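Sulfur oxidation protein soxB (Thermus thermophilus, PDB 2WDD) is a manganese-containing thiosulfohydrolase of the sulfur oxidation (Sox) pathway that probably hydrolyses the sulfur-sulfur bond of cysteine S-thiosulfonate, releasing sulfate. Local coordinates at residues Y21-Y26 / N326-V331; N51-K56 / V548-R553; E368-K373 / T409-Q414; L434-G439 / N499-A504. All coordinates share one frame; numbering follows the deposited sequence.

Interaction 1: residues Y21-Y26 / N326-V331; sequences YDLPPY and NLRVRV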
loop_
_atom_site.group_PDB
_atom_site.type_symbol
_atom_site.label_atom_id
_atom_site.label_comp_id
_atom_site.label_asym_id
_atom_site.label_seq_id
_atom_site.Cartn_x
_atom_site.Cartn_y
_atom_site.Cartn_z
ATOM N N TYR A 21 6.284 21.940 -9.110
ATOM C CA TYR A 21 4.934 21.971 -9.659
ATOM C C TYR A 21 4.682 22.778 -10.935
ATOM O O TYR A 21 3.689 22.546 -11.625
ATOM C CB TYR A 21 3.957 22.400 -8.567
ATOM C CG TYR A 21 4.231 21.749 -7.227
ATOM C CD1 TYR A 21 4.189 20.368 -7.086
ATOM C CD2 TYR A 21 4.535 22.514 -6.106
ATOM C CE1 TYR A 21 4.441 19.767 -5.873
ATOM C CE2 TYR A 21 4.788 21.921 -4.884
ATOM C CZ TYR A 21 4.737 20.543 -4.777
ATOM O OH TYR A 21 4.970 19.939 -3.564
ATOM N N ASP A 22 5.561 23.728 -11.243
ATOM C CA ASP A 22 5.393 24.568 -12.429
ATOM C C ASP A 22 5.909 23.885 -13.690
ATOM O O ASP A 22 7.020 24.153 -14.145
ATOM C CB ASP A 22 6.084 25.921 -12.238
ATOM C CG ASP A 22 5.748 26.908 -13.344
ATOM O OD1 ASP A 22 4.650 26.801 -13.928
ATOM O OD2 ASP A 22 6.582 27.794 -13.627
ATOM N N LEU A 23 5.085 23.009 -14.258
ATOM C CA LEU A 23 5.447 22.266 -15.460
ATOM C C LEU A 23 4.849 22.860 -16.727
ATOM O O LEU A 23 3.692 23.265 -16.750
ATOM C CB LEU A 23 4.970 20.815 -15.332
ATOM C CG LEU A 23 5.691 19.889 -14.353
ATOM C CD1 LEU A 23 4.804 18.683 -14.054
ATOM C CD2 LEU A 23 7.020 19.435 -14.936
ATOM N N PRO A 24 5.622 22.860 -17.821
ATOM C CA PRO A 24 5.106 23.366 -19.096
ATOM C C PRO A 24 4.131 22.355 -19.687
ATOM O O PRO A 24 4.099 21.194 -19.271
ATOM C CB PRO A 24 6.363 23.460 -19.970
ATOM C CG PRO A 24 7.339 22.524 -19.355
ATOM C CD PRO A 24 7.059 22.544 -17.884
ATOM N N PRO A 25 3.318 22.781 -20.664
ATOM C CA PRO A 25 2.353 21.859 -21.276
ATOM C C PRO A 25 3.055 20.732 -22.026
ATOM O O PRO A 25 4.189 20.887 -22.476
ATOM C CB PRO A 25 1.595 22.751 -22.274
ATOM C CG PRO A 25 1.826 24.152 -21.802
ATOM C CD PRO A 25 3.195 24.149 -21.193
ATOM N N TYR A 26 2.373 19.598 -22.155
ATOM C CA TYR A 26 2.896 18.459 -22.895
ATOM C C TYR A 26 1.768 17.509 -23.265
ATOM O O TYR A 26 1.022 17.057 -22.400
ATOM C CB TYR A 26 3.947 17.690 -22.085
ATOM C CG TYR A 26 4.585 16.547 -22.859
ATOM C CD1 TYR A 26 5.811 16.710 -23.496
ATOM C CD2 TYR A 26 3.941 15.320 -22.990
ATOM C CE1 TYR A 26 6.384 15.680 -24.228
ATOM C CE2 TYR A 26 4.510 14.281 -23.717
ATOM C CZ TYR A 26 5.732 14.464 -24.327
ATOM O OH TYR A 26 6.312 13.434 -25.035
ATOM N N ASN A 326 4.316 9.109 -27.079
ATOM C CA ASN A 326 5.309 9.460 -26.087
ATOM C C ASN A 326 4.602 9.921 -24.818
ATOM O O ASN A 326 3.398 10.167 -24.821
ATOM C CB ASN A 326 6.237 10.557 -26.616
ATOM C CG ASN A 326 7.675 10.373 -26.160
ATOM O OD1 ASN A 326 7.930 9.883 -25.060
ATOM N ND2 ASN A 326 8.628 10.767 -27.005
ATOM N N LEU A 327 5.355 10.029 -23.733
ATOM C CA LEU A 327 4.768 10.464 -22.473
ATOM C C LEU A 327 5.776 11.149 -21.581
ATOM O O LEU A 327 6.982 10.911 -21.677
ATOM C CB LEU A 327 4.156 9.275 -21.722
ATOM C CG LEU A 327 5.121 8.316 -21.014
ATOM C CD1 LEU A 327 4.306 7.248 -20.257
ATOM C CD2 LEU A 327 6.072 7.673 -21.996
ATOM N N ARG A 328 5.267 11.985 -20.691
ATOM C CA ARG A 328 6.091 12.645 -19.701
ATOM C C ARG A 328 5.526 12.259 -18.334
ATOM O O ARG A 328 4.336 12.409 -18.089
ATOM C CB ARG A 328 6.057 14.158 -19.873
ATOM C CG ARG A 328 6.992 14.879 -18.916
ATOM C CD ARG A 328 6.890 16.388 -19.051
ATOM N NE ARG A 328 5.580 16.884 -18.642
ATOM C CZ ARG A 328 5.182 18.146 -18.767
ATOM N NH1 ARG A 328 6.002 19.061 -19.272
ATOM N NH2 ARG A 328 3.966 18.495 -18.374
ATOM N N VAL A 329 6.383 11.744 -17.463
ATOM C CA VAL A 329 5.962 11.313 -16.137
ATOM C C VAL A 329 6.674 12.167 -15.108
ATOM O O VAL A 329 7.898 12.342 -15.167
ATOM C CB VAL A 329 6.333 9.828 -15.914
ATOM C CG1 VAL A 329 6.073 9.415 -14.466
ATOM C CG2 VAL A 329 5.600 8.919 -16.904
ATOM N N ARG A 330 5.915 12.698 -14.158
ATOM C CA ARG A 330 6.495 13.467 -13.078
ATOM C C ARG A 330 5.857 13.052 -11.770
ATOM O O ARG A 330 4.641 13.070 -11.642
ATOM C CB ARG A 330 6.299 14.966 -13.288
ATOM C CG ARG A 330 7.089 15.519 -14.464
ATOM C CD ARG A 330 8.589 15.467 -14.201
ATOM N NE ARG A 330 9.343 16.112 -15.277
ATOM C CZ ARG A 330 9.819 15.463 -16.333
ATOM N NH1 ARG A 330 9.627 14.157 -16.446
ATOM N NH2 ARG A 330 10.489 16.117 -17.276
ATOM N N VAL A 331 6.692 12.700 -10.800
ATOM C CA VAL A 331 6.223 12.380 -9.461
ATOM C C VAL A 331 6.191 13.712 -8.727
ATOM O O VAL A 331 7.242 14.319 -8.488
ATOM C CB VAL A 331 7.196 11.401 -8.762
ATOM C CG1 VAL A 331 6.842 11.279 -7.261
ATOM C CG2 VAL A 331 7.165 10.031 -9.455
#

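Interaction 2: residues N51-K56 / V548-R553; sequences NLIAPK and VKVIGR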
loop_
_atom_site.group_PDB
_atom_site.type_symbol
_atom_site.label_atom_id
_atom_site.label_comp_id
_atom_site.label_asym_id
_atom_site.label_seq_id
_atom_site.Cartn_x
_atom_site.Cartn_y
_atom_site.Cartn_z
ATOM N N ASN A 51 14.510 -2.314 2.932
ATOM C CA ASN A 51 14.841 -3.507 2.144
ATOM C C ASN A 51 13.643 -3.987 1.359
ATOM O O ASN A 51 12.513 -3.990 1.875
ATOM C CB ASN A 51 15.288 -4.677 3.026
ATOM C CG ASN A 51 16.446 -4.320 3.923
ATOM O OD1 ASN A 51 17.614 -4.478 3.549
ATOM N ND2 ASN A 51 16.130 -3.834 5.120
ATOM N N LEU A 52 13.918 -4.395 0.122
ATOM C CA LEU A 52 12.939 -5.047 -0.753
ATOM C C LEU A 52 13.713 -6.231 -1.330
ATOM O O LEU A 52 14.254 -6.173 -2.436
ATOM C CB LEU A 52 12.424 -4.120 -1.849
ATOM C CG LEU A 52 11.427 -3.046 -1.395
ATOM C CD1 LEU A 52 11.147 -2.082 -2.557
ATOM C CD2 LEU A 52 10.126 -3.722 -0.937
ATOM N N ILE A 53 13.832 -7.270 -0.515
ATOM C CA ILE A 53 14.616 -8.443 -0.861
ATOM C C ILE A 53 13.965 -9.275 -1.947
ATOM O O ILE A 53 12.761 -9.522 -1.927
ATOM C CB ILE A 53 14.904 -9.267 0.396
ATOM C CG1 ILE A 53 15.710 -8.429 1.384
ATOM C CG2 ILE A 53 15.590 -10.589 0.054
ATOM C CD1 ILE A 53 15.673 -8.958 2.814
ATOM N N ALA A 54 14.784 -9.733 -2.888
ATOM C CA ALA A 54 14.292 -10.533 -3.992
ATOM C C ALA A 54 15.292 -11.620 -4.307
ATOM O O ALA A 54 16.470 -11.485 -4.004
ATOM C CB ALA A 54 14.106 -9.668 -5.210
ATOM N N PRO A 55 14.830 -12.709 -4.938
ATOM C CA PRO A 55 15.802 -13.719 -5.356
ATOM C C PRO A 55 16.606 -13.095 -6.497
ATOM O O PRO A 55 16.166 -12.128 -7.124
ATOM C CB PRO A 55 14.917 -14.851 -5.892
ATOM C CG PRO A 55 13.688 -14.171 -6.366
ATOM C CD PRO A 55 13.479 -12.977 -5.466
ATOM N N LYS A 56 17.793 -13.627 -6.741
ATOM C CA LYS A 56 18.683 -13.066 -7.747
ATOM C C LYS A 56 18.080 -12.602 -9.080
ATOM O O LYS A 56 18.296 -11.465 -9.496
ATOM C CB LYS A 56 19.930 -13.937 -7.918
ATOM C CG LYS A 56 20.812 -13.922 -6.677
ATOM C CD LYS A 56 21.972 -14.911 -6.751
ATOM C CE LYS A 56 21.697 -16.034 -7.727
ATOM N NZ LYS A 56 22.907 -16.893 -7.862
ATOM N N VAL A 548 16.558 -11.242 11.824
ATOM C CA VAL A 548 16.799 -12.104 10.675
ATOM C C VAL A 548 18.148 -11.820 10.036
ATOM O O VAL A 548 18.533 -10.667 9.872
ATOM C CB VAL A 548 15.673 -11.980 9.616
ATOM C CG1 VAL A 548 15.744 -13.133 8.620
ATOM C CG2 VAL A 548 14.302 -11.927 10.280
ATOM N N LYS A 549 18.838 -12.887 9.660
ATOM C CA LYS A 549 20.109 -12.797 8.954
ATOM C C LYS A 549 19.796 -13.242 7.525
ATOM O O LYS A 549 19.186 -14.295 7.328
ATOM C CB LYS A 549 21.118 -13.748 9.603
ATOM C CG LYS A 549 22.384 -14.004 8.802
ATOM C CD LYS A 549 23.426 -14.726 9.657
ATOM C CE LYS A 549 24.058 -15.895 8.911
ATOM N NZ LYS A 549 25.045 -16.634 9.753
ATOM N N VAL A 550 20.159 -12.431 6.540
ATOM C CA VAL A 550 19.864 -12.733 5.153
ATOM C C VAL A 550 21.074 -13.200 4.363
ATOM O O VAL A 550 21.991 -12.426 4.087
ATOM C CB VAL A 550 19.207 -11.535 4.450
ATOM C CG1 VAL A 550 18.709 -11.934 3.061
ATOM C CG2 VAL A 550 18.073 -10.963 5.300
ATOM N N ILE A 551 21.053 -14.463 3.958
ATOM C CA ILE A 551 22.162 -15.006 3.193
ATOM C C ILE A 551 22.216 -14.314 1.841
ATOM O O ILE A 551 21.194 -14.183 1.163
ATOM C CB ILE A 551 22.005 -16.535 2.985
ATOM C CG1 ILE A 551 21.888 -17.259 4.325
ATOM C CG2 ILE A 551 23.181 -17.082 2.156
ATOM C CD1 ILE A 551 23.028 -16.958 5.285
ATOM N N GLY A 552 23.419 -13.915 1.431
ATOM C CA GLY A 552 23.648 -13.335 0.124
ATOM C C GLY A 552 23.230 -11.891 -0.078
ATOM O O GLY A 552 23.255 -11.391 -1.202
ATOM N N ARG A 553 22.831 -11.219 0.998
ATOM C CA ARG A 553 22.418 -9.814 0.896
ATOM C C ARG A 553 22.904 -9.037 2.100
ATOM O O ARG A 553 23.066 -9.595 3.180
ATOM C CB ARG A 553 20.882 -9.691 0.878
ATOM C CG ARG A 553 20.157 -10.572 -0.114
ATOM C CD ARG A 553 20.269 -10.034 -1.524
ATOM N NE ARG A 553 19.407 -10.813 -2.399
ATOM C CZ ARG A 553 19.699 -12.038 -2.823
ATOM N NH1 ARG A 553 20.852 -12.598 -2.483
ATOM N NH2 ARG A 553 18.839 -12.698 -3.585
HETATM O O HOH W 1 17.563 -8.754 -2.591
#

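Interaction 3: residues E368-K373 / T409-Q414; sequences ETLLYK and TILPGQ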
loop_
_atom_site.group_PDB
_atom_site.type_symbol
_atom_site.label_atom_id
_atom_site.label_comp_id
_atom_site.label_asym_id
_atom_site.label_seq_id
_atom_site.Cartn_x
_atom_site.Cartn_y
_atom_site.Cartn_z
ATOM N N GLU A 368 10.797 7.931 21.203
ATOM C CA GLU A 368 12.112 8.547 21.226
ATOM C C GLU A 368 12.891 8.368 19.927
ATOM O O GLU A 368 13.799 9.137 19.623
ATOM C CB GLU A 368 12.898 8.057 22.434
ATOM C CG GLU A 368 12.234 8.492 23.729
ATOM C CD GLU A 368 13.085 8.227 24.950
ATOM O OE1 GLU A 368 14.179 7.646 24.798
ATOM O OE2 GLU A 368 12.649 8.596 26.060
ATOM N N THR A 369 12.519 7.355 19.158
ATOM C CA THR A 369 13.216 7.076 17.914
ATOM C C THR A 369 12.236 6.792 16.778
ATOM O O THR A 369 11.036 6.711 16.986
ATOM C CB THR A 369 14.216 5.925 18.079
ATOM O OG1 THR A 369 13.501 4.732 18.403
ATOM C CG2 THR A 369 15.209 6.226 19.208
ATOM N N LEU A 370 12.775 6.655 15.571
ATOM C CA LEU A 370 11.967 6.432 14.377
ATOM C C LEU A 370 11.199 5.124 14.404
ATOM O O LEU A 370 11.798 4.059 14.544
ATOM C CB LEU A 370 12.895 6.374 13.166
ATOM C CG LEU A 370 12.206 6.334 11.796
ATOM C CD1 LEU A 370 11.494 7.649 11.533
ATOM C CD2 LEU A 370 13.249 6.032 10.706
ATOM N N LEU A 371 9.887 5.206 14.207
ATOM C CA LEU A 371 9.046 4.013 14.105
ATOM C C LEU A 371 8.589 3.930 12.642
ATOM O O LEU A 371 7.869 4.805 12.153
ATOM C CB LEU A 371 7.821 4.116 15.028
ATOM C CG LEU A 371 8.148 4.089 16.522
ATOM C CD1 LEU A 371 6.884 4.340 17.354
ATOM C CD2 LEU A 371 8.775 2.719 16.886
ATOM N N TYR A 372 9.070 2.912 11.934
ATOM C CA TYR A 372 8.700 2.723 10.530
ATOM C C TYR A 372 8.087 1.335 10.390
ATOM O O TYR A 372 8.325 0.452 11.219
ATOM C CB TYR A 372 9.910 2.885 9.592
ATOM C CG TYR A 372 11.038 1.906 9.848
ATOM C CD1 TYR A 372 11.123 0.712 9.137
ATOM C CD2 TYR A 372 12.016 2.168 10.805
ATOM C CE1 TYR A 372 12.179 -0.169 9.333
ATOM C CE2 TYR A 372 13.054 1.287 11.026
ATOM C CZ TYR A 372 13.119 0.101 10.311
ATOM O OH TYR A 372 14.158 -0.779 10.514
ATOM N N LYS A 373 7.301 1.159 9.335
ATOM C CA LYS A 373 6.574 -0.078 9.105
ATOM C C LYS A 373 7.036 -0.922 7.924
ATOM O O LYS A 373 7.085 -2.147 8.010
ATOM C CB LYS A 373 5.089 0.254 8.884
ATOM C CG LYS A 373 4.257 -0.918 8.354
ATOM C CD LYS A 373 3.908 -1.873 9.493
ATOM C CE LYS A 373 3.207 -3.144 8.998
ATOM N NZ LYS A 373 2.555 -3.850 10.147
ATOM N N THR A 409 4.779 6.755 9.587
ATOM C CA THR A 409 6.104 6.766 10.185
ATOM C C THR A 409 6.140 7.804 11.305
ATOM O O THR A 409 5.768 8.947 11.088
ATOM C CB THR A 409 7.174 7.091 9.110
ATOM O OG1 THR A 409 7.077 6.162 8.019
ATOM C CG2 THR A 409 8.568 7.027 9.701
ATOM N N ILE A 410 6.593 7.402 12.490
ATOM C CA ILE A 410 6.686 8.315 13.643
ATOM C C ILE A 410 8.126 8.780 13.796
ATOM O O ILE A 410 9.044 7.971 13.878
ATOM C CB ILE A 410 6.228 7.609 14.934
ATOM C CG1 ILE A 410 4.884 6.920 14.713
ATOM C CG2 ILE A 410 6.150 8.602 16.093
ATOM C CD1 ILE A 410 3.817 7.872 14.306
ATOM N N LEU A 411 8.324 10.091 13.850
ATOM C CA LEU A 411 9.674 10.637 13.960
ATOM C C LEU A 411 10.157 10.620 15.399
ATOM O O LEU A 411 9.356 10.594 16.337
ATOM C CB LEU A 411 9.697 12.081 13.459
ATOM C CG LEU A 411 9.298 12.334 12.002
ATOM C CD1 LEU A 411 9.480 13.835 11.681
ATOM C CD2 LEU A 411 10.164 11.474 11.091
ATOM N N PRO A 412 11.476 10.712 15.593
ATOM C CA PRO A 412 11.981 10.775 16.968
ATOM C C PRO A 412 11.384 11.989 17.674
ATOM O O PRO A 412 11.323 13.084 17.105
ATOM C CB PRO A 412 13.487 10.976 16.773
ATOM C CG PRO A 412 13.775 10.377 15.426
ATOM C CD PRO A 412 12.567 10.680 14.600
ATOM N N GLY A 413 10.934 11.787 18.908
ATOM C CA GLY A 413 10.345 12.848 19.702
ATOM C C GLY A 413 8.882 13.119 19.414
ATOM O O GLY A 413 8.256 13.949 20.077
ATOM N N GLN A 414 8.322 12.415 18.429
ATOM C CA GLN A 414 6.930 12.608 18.048
ATOM C C GLN A 414 5.968 11.789 18.905
ATOM O O GLN A 414 6.271 10.662 19.288
ATOM C CB GLN A 414 6.724 12.303 16.552
ATOM C CG GLN A 414 5.297 12.531 16.078
ATOM C CD GLN A 414 5.096 12.302 14.582
ATOM O OE1 GLN A 414 5.956 11.743 13.896
ATOM N NE2 GLN A 414 3.943 12.718 14.079
HETATM O O HOH W 2 6.551 3.582 8.183
#

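Interaction 4: residues L434-G439 / N499-A504; sequences LFYLRG and NRRYLA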
loop_
_atom_site.group_PDB
_atom_site.type_symbol
_atom_site.label_atom_id
_atom_site.label_comp_id
_atom_site.label_asym_id
_atom_site.label_seq_id
_atom_site.Cartn_x
_atom_site.Cartn_y
_atom_site.Cartn_z
ATOM N N LEU A 434 -4.859 -15.191 20.486
ATOM C CA LEU A 434 -3.811 -15.904 21.229
ATOM C C LEU A 434 -4.094 -17.395 21.045
ATOM O O LEU A 434 -5.217 -17.852 21.266
ATOM C CB LEU A 434 -3.853 -15.544 22.728
ATOM C CG LEU A 434 -2.895 -14.439 23.195
ATOM C CD1 LEU A 434 -2.995 -13.189 22.348
ATOM C CD2 LEU A 434 -3.083 -14.093 24.673
ATOM N N PHE A 435 -3.094 -18.140 20.598
ATOM C CA PHE A 435 -3.301 -19.549 20.297
ATOM C C PHE A 435 -1.975 -20.283 20.269
ATOM O O PHE A 435 -0.932 -19.686 19.999
ATOM C CB PHE A 435 -3.994 -19.683 18.933
ATOM C CG PHE A 435 -3.299 -18.922 17.834
ATOM C CD1 PHE A 435 -2.303 -19.516 17.073
ATOM C CD2 PHE A 435 -3.562 -17.575 17.649
ATOM C CE1 PHE A 435 -1.618 -18.781 16.095
ATOM C CE2 PHE A 435 -2.883 -16.835 16.690
ATOM C CZ PHE A 435 -1.912 -17.439 15.912
ATOM N N TYR A 436 -2.022 -21.593 20.497
ATOM C CA TYR A 436 -0.812 -22.396 20.471
ATOM C C TYR A 436 -0.498 -22.897 19.073
ATOM O O TYR A 436 -1.394 -23.301 18.321
ATOM C CB TYR A 436 -0.900 -23.598 21.431
ATOM C CG TYR A 436 -0.995 -23.194 22.881
ATOM C CD1 TYR A 436 0.148 -22.874 23.602
ATOM C CD2 TYR A 436 -2.232 -23.010 23.484
ATOM C CE1 TYR A 436 0.067 -22.460 24.925
ATOM C CE2 TYR A 436 -2.326 -22.605 24.813
ATOM C CZ TYR A 436 -1.174 -22.320 25.517
ATOM O OH TYR A 436 -1.266 -21.903 26.827
ATOM N N LEU A 437 0.787 -22.914 18.759
ATOM C CA LEU A 437 1.279 -23.468 17.507
ATOM C C LEU A 437 2.400 -24.424 17.868
ATOM O O LEU A 437 3.209 -24.123 18.734
ATOM C CB LEU A 437 1.897 -22.370 16.632
ATOM C CG LEU A 437 0.967 -21.409 15.900
ATOM C CD1 LEU A 437 1.796 -20.393 15.104
ATOM C CD2 LEU A 437 -0.008 -22.138 14.978
ATOM N N ARG A 438 2.487 -25.552 17.173
ATOM C CA ARG A 438 3.616 -26.438 17.381
ATOM C C ARG A 438 4.806 -25.785 16.684
ATOM O O ARG A 438 4.624 -25.037 15.709
ATOM C CB ARG A 438 3.338 -27.803 16.748
ATOM C CG ARG A 438 2.220 -28.554 17.452
ATOM C CD ARG A 438 1.820 -29.791 16.670
ATOM N NE ARG A 438 0.948 -29.469 15.549
ATOM C CZ ARG A 438 1.333 -29.463 14.278
ATOM N NH1 ARG A 438 2.588 -29.756 13.961
ATOM N NH2 ARG A 438 0.465 -29.154 13.329
ATOM N N GLY A 439 6.016 -26.061 17.164
ATOM C CA GLY A 439 7.216 -25.509 16.562
ATOM C C GLY A 439 7.243 -25.720 15.058
ATOM O O GLY A 439 7.602 -24.820 14.286
ATOM N N ASN A 499 8.258 -30.109 18.051
ATOM C CA ASN A 499 7.132 -30.746 18.725
ATOM C C ASN A 499 6.590 -29.975 19.915
ATOM O O ASN A 499 5.580 -30.354 20.507
ATOM C CB ASN A 499 7.502 -32.172 19.149
ATOM C CG ASN A 499 7.759 -33.074 17.968
ATOM O OD1 ASN A 499 8.891 -33.475 17.718
ATOM N ND2 ASN A 499 6.716 -33.352 17.200
ATOM N N ARG A 500 7.269 -28.899 20.278
ATOM C CA ARG A 500 6.844 -28.090 21.402
ATOM C C ARG A 500 5.694 -27.178 21.008
ATOM O O ARG A 500 5.645 -26.674 19.881
ATOM C CB ARG A 500 8.024 -27.242 21.895
ATOM C CG ARG A 500 7.721 -26.324 23.073
ATOM C CD ARG A 500 8.936 -25.454 23.383
ATOM N NE ARG A 500 8.870 -24.819 24.696
ATOM C CZ ARG A 500 7.947 -23.935 25.059
ATOM N NH1 ARG A 500 6.989 -23.585 24.216
ATOM N NH2 ARG A 500 7.976 -23.405 26.275
ATOM N N ARG A 501 4.765 -26.984 21.936
ATOM C CA ARG A 501 3.639 -26.082 21.736
ATOM C C ARG A 501 4.084 -24.721 22.259
ATOM O O ARG A 501 4.542 -24.609 23.400
ATOM C CB ARG A 501 2.418 -26.547 22.541
ATOM C CG ARG A 501 1.701 -27.762 21.975
ATOM C CD ARG A 501 0.237 -27.794 22.412
ATOM N NE ARG A 501 0.039 -27.256 23.757
ATOM C CZ ARG A 501 -1.121 -26.792 24.216
ATOM N NH1 ARG A 501 -2.195 -26.793 23.437
ATOM N NH2 ARG A 501 -1.209 -26.325 25.454
ATOM N N TYR A 502 3.992 -23.702 21.414
ATOM C CA TYR A 502 4.374 -22.349 21.793
ATOM C C TYR A 502 3.128 -21.483 21.782
ATOM O O TYR A 502 2.274 -21.628 20.897
ATOM C CB TYR A 502 5.347 -21.776 20.760
ATOM C CG TYR A 502 6.705 -22.435 20.723
ATOM C CD1 TYR A 502 7.773 -21.910 21.443
ATOM C CD2 TYR A 502 6.938 -23.546 19.923
ATOM C CE1 TYR A 502 9.021 -22.499 21.403
ATOM C CE2 TYR A 502 8.191 -24.147 19.873
ATOM C CZ TYR A 502 9.227 -23.615 20.616
ATOM O OH TYR A 502 10.481 -24.182 20.559
ATOM N N LEU A 503 3.018 -20.565 22.737
ATOM C CA LEU A 503 1.876 -19.654 22.730
ATOM C C LEU A 503 2.187 -18.514 21.769
ATOM O O LEU A 503 3.198 -17.811 21.910
ATOM C CB LEU A 503 1.542 -19.111 24.121
ATOM C CG LEU A 503 0.301 -18.211 24.147
ATOM C CD1 LEU A 503 -0.944 -18.938 23.648
ATOM C CD2 LEU A 503 0.064 -17.641 25.538
ATOM N N ALA A 504 1.322 -18.365 20.774
ATOM C CA ALA A 504 1.496 -17.360 19.750
ATOM C C ALA A 504 0.402 -16.317 19.832
ATOM O O ALA A 504 -0.660 -16.539 20.414
ATOM C CB ALA A 504 1.477 -18.001 18.368
#

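Interaction 1: residues Y21-Y26 / N326-V331
Arg328 packs its side chain against one face of the Tyr26 ring, with CB 4.1 Å from the ring centroid in a CH-pi contact. In each residue CG is anti to the backbone N (chi1 -176°), and the two side chains slide past each other in opposite directions. Tyr26 CB sits over the centre of the guanidinium, 3.6 Å from Arg328 CZ. Arg328 holds the carbonyl of Pro24 end-on with two nitrogens: NH1 at 2.9 Å and NH2 at 2.8 Å from Pro24 O. The oxygen lies in the guanidinium plane, but NH1 stands above the carbonyl plane. NH2 also makes a salt bridge to Asp316 on strand 311-320. Strand 323-333 is an outermost strand of a six-stranded mixed sheet, and the loop before strand 29-34 runs past it in nearly the opposite direction. Both methyls of Leu23 rest on Arg330 CG, each 3.9 Å away. Tyr26 OH reaches Asn326 CB at 3.3 Å, with the ring and amide planes 88° apart.

Interaction 2: residues N51-K56 / V548-R553
Arg553 and Ile53 bury the most surface here, followed by Val550. Arg553 reaches across to the backbone of the 51-56 loop. A bend at chi2 (-76°) turns its CD back, and the guanidinium beyond it meets Ala54 O. NH2 donates an almost straight hydrogen bond to Ala54 O at 2.7 Å, with an N-H...O angle of 170°. The donor lies in the carbonyl plane, and the oxygen lies in the guanidinium plane. Arg553 NE makes a weak, longer bond to the same oxygen. NE also donates to a water at 2.8 Å, and that water accepts from Ala54 N at 3.0 Å. Arg553 thus engages both the carbonyl and, through water, the amide of Ala54. On its own side, Arg553 NH1 bonds to Gly552 O at 3.0 Å, which probably helps hold the bent chain. NH2 has a second partner in Asp479, whose carboxylate also accepts from Lys56 N. Beside this polar group, Ile53 and Val550 meet tip to tip, CD1 to CG2 at 4.0 Å. Val550 begins a type II beta turn that ends at Arg553. The turn follows strand 548-550, which runs parallel to strand 472-476 in a five-stranded mixed sheet. Along the chain, the 51-56 loop follows strand 29-34 and precedes helix 67-74. The contact joins it to strand 548-550 and the turn after it.

Interaction 3: residues E368-K373 / T409-Q414
Leu370 pushes its CD1 methyl into a hollow lined by Thr409, Ile410 and Leu411. CD1 lies 3.5 Å from Thr409 CG2 and 3.4 Å from Ile410 O. Leu411 CD2 forms a third wall, 4.1 Å from Leu370 CD1. CG of Leu370 is anti to the backbone N (chi1 -172°), which brings the branch point near Ile410 O. Thr409 CG2 is itself a bump: besides Leu370 CD1, it touches Leu371 O. Next along, Leu371 and Ile410 pack CB to CB at 3.8 Å, their side chains crossing obliquely. Pro412 fits its ring against the backbone at the start of 368-373. Its CB lies 3.4 Å from Glu368 O, and CG faces Leu370 N. Thr409 OG1 is hydrogen-bonded to Met47 N and to a water, and this water accepts from Lys373 N. Helix 91-98 borders Leu370 and Thr409, while helix 418-425 borders Leu371 and Ile410.

The two backbones run antiparallel, 174° apart in direction. Leu371 N to Ile410 O and Ile410 N to Leu371 O are both 2.9 Å, which makes a hydrogen-bonded antiparallel pair. It is a single bridge. Leu411 to Gln414 then forms a type II beta turn, and Gly413 and Gln414 both face Ser367. The arrangement is a short antiparallel bridge that runs into a G1 beta bulge.

Interaction 4: residues L434-G439 / N499-A504
Tyr436 stands between Arg501 and Leu503, which take opposite faces of its ring. Its CB lies 3.8 Å from Tyr502 O. The first torsion (chi1 -65°) puts CG beside the backbone N, where it meets Arg501 CZ and NH1. CD1 meets Tyr502 O and Leu503 CA, and Tyr436 CE1 is 3.7 Å from Leu503 CB. CD2 meets Arg501 NH1, and CE2 meets NH2. Next to the hydroxyl, Tyr436 CZ is 3.9 Å from Leu503 CD1. Tyr436 CZ is also 4.0 Å from Arg501 NH2. In the Arg501 conformer described here, one of two deposited, the guanidinium lies flat on the ring. The planes are 16° apart, with Arg501 CZ over the face of the Tyr436 ring in a cation-pi contact. In this conformer Arg501 NH1 also forms a salt bridge to Glu516, which may help hold the guanidinium in place. Leu503 CD1 makes a CH-pi contact on the other face.

On the other side of the sheet, Ala504 CB packs over the face of the Phe435 ring and against Leu437 CD1. Strand 398-401 borders Leu437 and Ala504 there. Phe435 with Ala504, and Leu437 with Tyr502, are hydrogen-bonded pairs. Gly439 N adds a bond to Arg500 O at 2.8 Å, where Arg438 is the N-cap of helix 439-453. These are neighbouring antiparallel strands in the mixed sheet of the 5'-nucleotidase C-terminal domain, and one passes directly into a helix.

In the fold
The four contacts do not touch one another. Interactions 1 and 4 lie on opposite sides of the chain's centre, with centres about 55 Å apart. Interaction 1 fastens the N-terminal loop to an edge strand of the sheet that includes strand 29-34. Interaction 4 lies in the C-terminal domain. Interactions 2 and 3 approach each other most closely, at about 7 Å between nearest atoms. Interactions 3 and 4 both fall between the two segments of interaction 2 along the chain. Interaction 3 lies a little way from the manganese site: the side chain of Thr409 is about 11 Å from that of His288, a manganese ligand. Interactions 1, 2 and 4 lie away from the metal ligands.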